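Local coordinates for sensor protein (Rhodopseudomonas palustris, PDB 2OOL) that senses light through a bilin bound in its N-terminal PAS-GAF part and, as a whole protein, probably signals as a histidine kinase, at residues 171-176 and 296-301; 280-285 and 309-314. All coordinates share one frame; numbering follows the deposited sequence.

Both contacts lie in the GAF domain, with centres about 8 Å apart. Each packs a helix against one of two neighbouring strands of the same antiparallel sheet. The strands are joined where the contacts meet: Cys298 N lies 2.7 Å from Met282 O and Ile296 N lies 2.8 Å from Ile284 O, both probable hydrogen bonds. The helices also touch, through Val173 of contact 1 on Cys314 of contact 2. From the side of the sheet away from the helices, the strands reach the bilin LBV at two places. Ser297 and His299 of contact 1 meet the ring D carbonyl, and Ser283 and Ala281 of contact 2 meet the ring C propionate.

Contact 1 of 2, residues 171-176 and 296-301; sequences SEVRRI and ISCHNL. With LBV (3-[2-[(Z)-[3-(2-carboxyethyl)-5-[(Z)-(4-ethenyl-3-methyl-5-oxidanylidene-pyrrol-2-ylidene)methyl]-4-methyl-pyrrol-1-ium -2-ylidene]methyl]-5-[(Z)-[(3E)-3-ethylidene-4-methyl-5-oxidanylidene-pyrrolidin-2-ylidene]methyl]-4-methyl-1H-pyrrol-3- yl]propanoic acid), chain C.
Helix 171-176 lies against the back of strand 296-300, with Val173 CA 8.5 Å from Cys298 CA. This is the helix-on-sheet packing of a GAF domain, and the bilin sits on the other side of the strand. The strand is extended, and its residues alternate. Ile296 and Cys298 point toward the helix, while Ser297 and His299 reach the chromophore. One helix residue, Val173, makes the contact with the strand. Its CG1 is anti to the backbone N (chi1 164°), which carries that methyl to the sulfur of Cys298. Val173 CG1 and Cys298 SG are 3.8 Å apart. The same methyl stands at a looser 4.5 Å from Ile296 CG2. The contact is apolar and buried. Ile182 of the next strand extends it by touching both Ile296 and Cys298.

On the pocket side, Ser297 OG donates a hydrogen bond of 2.7 Å to LBV O_D, the ring D carbonyl oxygen. The His299 ring meets the same oxygen obliquely, with its CE1 2.9 Å and its NE2 3.1 Å from LBV O_D. The ring nitrogen ND1 is hydrogen-bonded to Arg181 NH1, which helps fix the ring's rotation. With an alanine in place of His299 the imidazole is gone, and the ring D carbonyl, still bonded to Ser297, would probably be freer to shift, with Arg181 NH1 left without this mate. Ring D is the part of the bilin that turns during phytochrome photoconversion, and Ser297 and His299 both meet its carbonyl oxygen.

The helix carries a salt bridge away from the strand. Glu172 OE2 bonds Ser148 OG of helix 142-157. Its other oxygen, OE1, takes Arg175 NH1 at 2.5 Å on the anti side, 18° out of the carboxylate plane.

Contact 2 of 2, residues 280-285 and 309-314; sequences AAMSIS and EVRQAC. With LBV (3-[2-[(Z)-[3-(2-carboxyethyl)-5-[(Z)-(4-ethenyl-3-methyl-5-oxidanylidene-pyrrol-2-ylidene)methyl]-4-methyl-pyrrol-1-ium -2-ylidene]methyl]-5-[(Z)-[(3E)-3-ethylidene-4-methyl-5-oxidanylidene-pyrrolidin-2-ylidene]methyl]-4-methyl-1H-pyrrol-3- yl]propanoic acid), chain C.
The guanidinium of Arg311 lies beyond the contact, its NH1 bonded to Val306 O and its NH2 in a salt bridge with Glu134, while the aliphatic chain before it touches Met282. Met282 SD lies 3.7 Å from Arg311 CD, and the two side chains cross obliquely. The other flat group is the ring C propionate of LBV, behind the strand. Ser283 OG donates to LBV O1C, at a modelled 2.4 Å that is doubtfully short, and also bonds Arg231 NH2. Ala281 CB stands 3.5 Å from LBV O2C.

Segment 280-285 belongs to the central antiparallel sheet of the GAF domain; one side lines the bilin pocket and helix 309-314 packs on the other. The axes of the two short segments approach to 9.7 Å, with 42° between their N-to-C directions. Met282 runs extended toward the helix, with CG anti to the backbone N (chi1 174°), and then bends at chi3. The bend sets its CE 4.2 Å from Cys314 SG. Ile284 packs beside it, its CD1 3.8 Å from Cys314 CB. Ile176 and Thr177 of helix 162-177 also touch Cys314.

Contact 1 of 2, residues 171-176 and 296-301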
loop_
_atom_site.group_PDB
_atom_site.type_symbol
_atom_site.label_atom_id
_atom_site.label_comp_id
_atom_site.label_asym_id
_atom_site.label_seq_id
_atom_site.Cartn_x
_atom_site.Cartn_y
_atom_site.Cartn_z
ATOM N N SER A 171 -11.699 8.101 -6.977
ATOM C CA SER A 171 -12.337 7.801 -5.702
ATOM C C SER A 171 -11.362 7.253 -4.651
ATOM O O SER A 171 -11.408 7.640 -3.494
ATOM C CB SER A 171 -13.539 6.841 -5.911
ATOM O OG SER A 171 -13.078 5.616 -6.454
ATOM N N GLU A 172 -10.442 6.385 -5.032
ATOM C CA GLU A 172 -9.425 5.957 -4.054
ATOM C C GLU A 172 -8.503 7.103 -3.633
ATOM O O GLU A 172 -8.155 7.240 -2.467
ATOM C CB GLU A 172 -8.585 4.799 -4.585
ATOM C CG GLU A 172 -7.361 4.423 -3.648
ATOM C CD GLU A 172 -7.780 3.638 -2.396
ATOM O OE1 GLU A 172 -8.960 3.287 -2.266
ATOM O OE2 GLU A 172 -6.918 3.335 -1.548
ATOM N N VAL A 173 -8.107 7.931 -4.578
ATOM C CA VAL A 173 -7.308 9.110 -4.259
ATOM C C VAL A 173 -8.058 10.028 -3.289
ATOM O O VAL A 173 -7.455 10.580 -2.369
ATOM C CB VAL A 173 -6.823 9.855 -5.543
ATOM C CG1 VAL A 173 -6.341 11.264 -5.242
ATOM C CG2 VAL A 173 -5.667 9.097 -6.221
ATOM N N ARG A 174 -9.374 10.170 -3.451
ATOM C CA ARG A 174 -10.134 11.004 -2.536
ATOM C C ARG A 174 -10.177 10.370 -1.142
ATOM O O ARG A 174 -10.023 11.062 -0.140
ATOM C CB ARG A 174 -11.563 11.268 -3.032
ATOM C CG ARG A 174 -12.221 12.371 -2.252
ATOM C CD ARG A 174 -13.582 12.827 -2.826
ATOM N NE ARG A 174 -14.649 11.824 -2.760
ATOM C CZ ARG A 174 -15.458 11.616 -1.717
ATOM N NH1 ARG A 174 -15.337 12.312 -0.593
ATOM N NH2 ARG A 174 -16.408 10.696 -1.806
ATOM N N ARG A 175 -10.364 9.054 -1.107
ATOM C CA ARG A 175 -10.304 8.272 0.134
ATOM C C ARG A 175 -9.066 8.546 0.994
ATOM O O ARG A 175 -9.172 8.704 2.207
ATOM C CB ARG A 175 -10.300 6.780 -0.200
ATOM C CG ARG A 175 -10.962 5.883 0.838
ATOM C CD ARG A 175 -11.124 4.469 0.275
ATOM N NE ARG A 175 -12.354 4.325 -0.513
ATOM C CZ ARG A 175 -12.451 4.045 -1.821
ATOM N NH1 ARG A 175 -11.390 3.826 -2.579
ATOM N NH2 ARG A 175 -13.670 3.934 -2.366
ATOM N N ILE A 176 -7.902 8.624 0.367
ATOM C CA ILE A 176 -6.652 8.642 1.115
ATOM C C ILE A 176 -6.069 10.033 1.264
ATOM O O ILE A 176 -5.169 10.211 2.065
ATOM C CB ILE A 176 -5.620 7.663 0.510
ATOM C CG1 ILE A 176 -5.178 8.125 -0.883
ATOM C CG2 ILE A 176 -6.226 6.220 0.435
ATOM C CD1 ILE A 176 -4.117 7.217 -1.531
ATOM N N ILE A 296 -4.263 13.720 -12.716
ATOM C CA ILE A 296 -5.179 13.627 -11.592
ATOM C C ILE A 296 -5.003 14.917 -10.826
ATOM O O ILE A 296 -3.920 15.218 -10.351
ATOM C CB ILE A 296 -4.848 12.440 -10.682
ATOM C CG1 ILE A 296 -4.787 11.162 -11.522
ATOM C CG2 ILE A 296 -5.874 12.337 -9.554
ATOM C CD1 ILE A 296 -4.777 9.870 -10.724
ATOM N N SER A 297 -6.061 15.722 -10.801
ATOM C CA SER A 297 -6.050 17.030 -10.165
ATOM C C SER A 297 -6.979 17.000 -8.943
ATOM O O SER A 297 -8.153 16.650 -9.059
ATOM C CB SER A 297 -6.603 18.059 -11.141
ATOM O OG SER A 297 -6.619 19.379 -10.604
ATOM N N CYS A 298 -6.424 17.373 -7.795
ATOM C CA CYS A 298 -7.057 17.270 -6.497
ATOM C C CYS A 298 -7.200 18.688 -5.885
ATOM O O CYS A 298 -6.233 19.371 -5.678
ATOM C CB CYS A 298 -6.197 16.389 -5.583
ATOM S SG CYS A 298 -5.557 14.815 -6.270
ATOM N N HIS A 299 -8.425 19.111 -5.590
ATOM C CA HIS A 299 -8.659 20.432 -5.025
ATOM C C HIS A 299 -9.348 20.330 -3.658
ATOM O O HIS A 299 -10.144 19.421 -3.409
ATOM C CB HIS A 299 -9.592 21.213 -5.937
ATOM C CG HIS A 299 -8.974 21.652 -7.220
ATOM N ND1 HIS A 299 -9.736 22.111 -8.279
ATOM C CD2 HIS A 299 -7.679 21.664 -7.641
ATOM C CE1 HIS A 299 -8.929 22.412 -9.286
ATOM N NE2 HIS A 299 -7.681 22.160 -8.923
ATOM N N ASN A 300 -9.008 21.276 -2.794
ATOM C CA ASN A 300 -9.655 21.424 -1.523
ATOM C C ASN A 300 -10.059 22.888 -1.337
ATOM O O ASN A 300 -9.371 23.797 -1.783
ATOM C CB ASN A 300 -8.762 20.927 -0.367
ATOM C CG ASN A 300 -9.595 20.382 0.802
ATOM O OD1 ASN A 300 -10.282 19.386 0.642
ATOM N ND2 ASN A 300 -9.547 21.049 1.965
ATOM N N LEU A 301 -11.179 23.107 -0.678
ATOM C CA LEU A 301 -11.641 24.460 -0.429
ATOM C C LEU A 301 -10.686 25.226 0.448
ATOM O O LEU A 301 -10.403 26.404 0.189
ATOM C CB LEU A 301 -13.009 24.427 0.256
ATOM C CG LEU A 301 -13.705 25.790 0.487
ATOM C CD1 LEU A 301 -14.382 26.312 -0.801
ATOM C CD2 LEU A 301 -14.711 25.708 1.636
HETATM C C1A LBV C . -3.552 30.112 -16.701
HETATM C C1B LBV C . 0.144 28.091 -15.285
HETATM O O1B LBV C . 4.852 26.599 -11.100
HETATM C C1C LBV C . -1.449 24.217 -13.537
HETATM O O1C LBV C . -2.057 20.855 -9.616
HETATM C C1D LBV C . -6.025 23.075 -13.980
HETATM C C2A LBV C . -2.959 31.158 -17.613
HETATM C C2B LBV C . 1.457 27.822 -14.873
HETATM O O2B LBV C . 4.241 24.498 -11.345
HETATM C C2C LBV C . -1.663 22.973 -12.907
HETATM O O2C LBV C . -2.658 22.961 -9.298
HETATM C C2D LBV C . -7.127 22.876 -14.838
HETATM C C3A LBV C . -1.476 30.802 -17.403
HETATM C C3B LBV C . 1.452 26.622 -14.165
HETATM C C3C LBV C . -2.979 22.623 -13.158
HETATM C C3D LBV C . -8.057 22.167 -14.109
HETATM C C4A LBV C . -1.373 29.706 -16.503
HETATM C C4B LBV C . 0.115 26.129 -14.191
HETATM C C4C LBV C . -3.574 23.657 -13.901
HETATM C C4D LBV C . -7.509 21.960 -12.835
HETATM C CAA LBV C . -0.366 31.433 -18.008
HETATM C CAB LBV C . 2.679 25.975 -13.503
HETATM C CAC LBV C . -0.717 22.074 -12.077
HETATM C CAD LBV C . -9.293 21.793 -14.579
HETATM C CBA LBV C . -0.361 32.589 -19.064
HETATM C CBB LBV C . 2.706 26.195 -12.004
HETATM C CBC LBV C . -0.672 22.544 -10.589
HETATM C CBD LBV C . -10.206 21.061 -13.829
HETATM C CGB LBV C . 4.056 25.714 -11.437
HETATM C CGC LBV C . -1.904 22.079 -9.747
HETATM C CHB LBV C . -0.123 29.197 -16.104
HETATM C CHC LBV C . -0.215 24.905 -13.531
HETATM C CHD LBV C . -4.880 23.745 -14.391
HETATM C CMA LBV C . -3.296 32.548 -17.049
HETATM C CMB LBV C . 2.694 28.715 -15.120
HETATM C CMC LBV C . -3.584 21.296 -12.649
HETATM C CMD LBV C . -7.313 23.317 -16.306
HETATM N N_A LBV C . -2.604 29.342 -16.127
HETATM O O_A LBV C . -4.754 29.968 -16.503
HETATM N N_B LBV C . -0.593 27.046 -14.871
HETATM N N_C LBV C . -2.622 24.572 -14.089
HETATM N N_D LBV C . -6.307 22.534 -12.809
HETATM O O_D LBV C . -8.011 21.366 -11.866
#

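Contact 2 of 2, residues 280-285 and 309-314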
loop_
_atom_site.group_PDB
_atom_site.type_symbol
_atom_site.label_atom_id
_atom_site.label_comp_id
_atom_site.label_asym_id
_atom_site.label_seq_id
_atom_site.Cartn_x
_atom_site.Cartn_y
_atom_site.Cartn_z
ATOM N N ALA A 280 -6.218 24.674 -1.701
ATOM C CA ALA A 280 -5.170 23.618 -1.715
ATOM C C ALA A 280 -5.341 22.924 -3.054
ATOM O O ALA A 280 -6.477 22.744 -3.495
ATOM C CB ALA A 280 -5.381 22.574 -0.566
ATOM N N ALA A 281 -4.236 22.541 -3.667
ATOM C CA ALA A 281 -4.185 21.831 -4.945
ATOM C C ALA A 281 -3.070 20.783 -4.900
ATOM O O ALA A 281 -1.986 21.029 -4.368
ATOM C CB ALA A 281 -3.879 22.787 -6.049
ATOM N N MET A 282 -3.339 19.626 -5.482
ATOM C CA MET A 282 -2.319 18.607 -5.690
ATOM C C MET A 282 -2.593 17.871 -6.985
ATOM O O MET A 282 -3.748 17.457 -7.247
ATOM C CB MET A 282 -2.342 17.573 -4.568
ATOM C CG MET A 282 -1.367 16.393 -4.856
ATOM S SD MET A 282 -1.254 15.212 -3.501
ATOM C CE MET A 282 -2.892 14.621 -3.407
ATOM N N SER A 283 -1.555 17.623 -7.761
ATOM C CA SER A 283 -1.747 16.884 -8.995
ATOM C C SER A 283 -0.633 15.879 -9.265
ATOM O O SER A 283 0.457 16.011 -8.769
ATOM C CB SER A 283 -1.999 17.850 -10.177
ATOM O OG SER A 283 -0.992 18.840 -10.311
ATOM N N ILE A 284 -1.009 14.827 -10.001
ATOM C CA ILE A 284 -0.166 13.710 -10.360
ATOM C C ILE A 284 -0.333 13.513 -11.863
ATOM O O ILE A 284 -1.465 13.392 -12.387
ATOM C CB ILE A 284 -0.586 12.407 -9.635
ATOM C CG1 ILE A 284 -0.599 12.552 -8.091
ATOM C CG2 ILE A 284 0.266 11.258 -10.060
ATOM C CD1 ILE A 284 -1.957 12.823 -7.552
ATOM N N SER A 285 0.781 13.456 -12.561
ATOM C CA SER A 285 0.835 13.239 -14.026
ATOM C C SER A 285 0.439 11.826 -14.446
ATOM O O SER A 285 0.699 10.857 -13.738
ATOM C CB SER A 285 2.274 13.560 -14.529
ATOM O OG SER A 285 2.550 14.936 -14.301
ATOM N N GLU A 309 4.331 10.174 1.948
ATOM C CA GLU A 309 3.975 8.788 1.772
ATOM C C GLU A 309 2.568 8.656 1.148
ATOM O O GLU A 309 2.355 7.773 0.323
ATOM C CB GLU A 309 4.010 8.013 3.118
ATOM C CG GLU A 309 5.396 7.892 3.800
ATOM C CD GLU A 309 5.661 8.981 4.842
ATOM O OE1 GLU A 309 5.179 10.129 4.652
ATOM O OE2 GLU A 309 6.342 8.678 5.861
ATOM N N VAL A 310 1.635 9.535 1.515
ATOM C CA VAL A 310 0.336 9.554 0.861
ATOM C C VAL A 310 0.438 9.940 -0.618
ATOM O O VAL A 310 -0.267 9.360 -1.464
ATOM C CB VAL A 310 -0.699 10.398 1.607
ATOM C CG1 VAL A 310 -2.020 10.488 0.786
ATOM C CG2 VAL A 310 -1.003 9.754 2.996
ATOM N N ARG A 311 1.335 10.869 -0.937
ATOM C CA ARG A 311 1.617 11.265 -2.315
ATOM C C ARG A 311 2.239 10.138 -3.089
ATOM O O ARG A 311 1.875 9.945 -4.253
ATOM C CB ARG A 311 2.444 12.580 -2.388
ATOM C CG ARG A 311 1.712 13.719 -1.643
ATOM C CD ARG A 311 2.123 15.155 -1.901
ATOM N NE ARG A 311 3.542 15.449 -1.997
ATOM C CZ ARG A 311 4.344 15.747 -0.964
ATOM N NH1 ARG A 311 3.912 15.702 0.299
ATOM N NH2 ARG A 311 5.600 16.064 -1.189
ATOM N N GLN A 312 3.133 9.354 -2.476
ATOM C CA GLN A 312 3.688 8.182 -3.137
ATOM C C GLN A 312 2.586 7.132 -3.446
ATOM O O GLN A 312 2.709 6.371 -4.425
ATOM C CB GLN A 312 4.771 7.513 -2.314
ATOM C CG GLN A 312 6.073 8.292 -2.156
ATOM C CD GLN A 312 7.065 7.538 -1.283
ATOM O OE1 GLN A 312 6.787 7.221 -0.099
ATOM N NE2 GLN A 312 8.200 7.209 -1.862
ATOM N N ALA A 313 1.557 7.075 -2.593
ATOM C CA ALA A 313 0.435 6.153 -2.804
ATOM C C ALA A 313 -0.404 6.591 -4.010
ATOM O O ALA A 313 -0.692 5.789 -4.857
ATOM C CB ALA A 313 -0.430 6.032 -1.558
ATOM N N CYS A 314 -0.767 7.867 -4.074
ATOM C CA CYS A 314 -1.401 8.459 -5.241
ATOM C C CYS A 314 -0.643 8.206 -6.544
ATOM O O CYS A 314 -1.269 8.018 -7.590
ATOM C CB CYS A 314 -1.613 9.974 -5.039
ATOM S SG CYS A 314 -2.661 10.426 -3.556
HETATM C C1A LBV C . -3.552 30.112 -16.701
HETATM C C1B LBV C . 0.144 28.091 -15.285
HETATM O O1B LBV C . 4.852 26.599 -11.100
HETATM C C1C LBV C . -1.449 24.217 -13.537
HETATM O O1C LBV C . -2.057 20.855 -9.616
HETATM C C1D LBV C . -6.025 23.075 -13.980
HETATM C C2A LBV C . -2.959 31.158 -17.613
HETATM C C2B LBV C . 1.457 27.822 -14.873
HETATM O O2B LBV C . 4.241 24.498 -11.345
HETATM C C2C LBV C . -1.663 22.973 -12.907
HETATM O O2C LBV C . -2.658 22.961 -9.298
HETATM C C2D LBV C . -7.127 22.876 -14.838
HETATM C C3A LBV C . -1.476 30.802 -17.403
HETATM C C3B LBV C . 1.452 26.622 -14.165
HETATM C C3C LBV C . -2.979 22.623 -13.158
HETATM C C3D LBV C . -8.057 22.167 -14.109
HETATM C C4A LBV C . -1.373 29.706 -16.503
HETATM C C4B LBV C . 0.115 26.129 -14.191
HETATM C C4C LBV C . -3.574 23.657 -13.901
HETATM C C4D LBV C . -7.509 21.960 -12.835
HETATM C CAA LBV C . -0.366 31.433 -18.008
HETATM C CAB LBV C . 2.679 25.975 -13.503
HETATM C CAC LBV C . -0.717 22.074 -12.077
HETATM C CAD LBV C . -9.293 21.793 -14.579
HETATM C CBA LBV C . -0.361 32.589 -19.064
HETATM C CBB LBV C . 2.706 26.195 -12.004
HETATM C CBC LBV C . -0.672 22.544 -10.589
HETATM C CBD LBV C . -10.206 21.061 -13.829
HETATM C CGB LBV C . 4.056 25.714 -11.437
HETATM C CGC LBV C . -1.904 22.079 -9.747
HETATM C CHB LBV C . -0.123 29.197 -16.104
HETATM C CHC LBV C . -0.215 24.905 -13.531
HETATM C CHD LBV C . -4.880 23.745 -14.391
HETATM C CMA LBV C . -3.296 32.548 -17.049
HETATM C CMB LBV C . 2.694 28.715 -15.120
HETATM C CMC LBV C . -3.584 21.296 -12.649
HETATM C CMD LBV C . -7.313 23.317 -16.306
HETATM N N_A LBV C . -2.604 29.342 -16.127
HETATM O O_A LBV C . -4.754 29.968 -16.503
HETATM N N_B LBV C . -0.593 27.046 -14.871
HETATM N N_C LBV C . -2.622 24.572 -14.089
HETATM N N_D LBV C . -6.307 22.534 -12.809
HETATM O O_D LBV C . -8.011 21.366 -11.866
#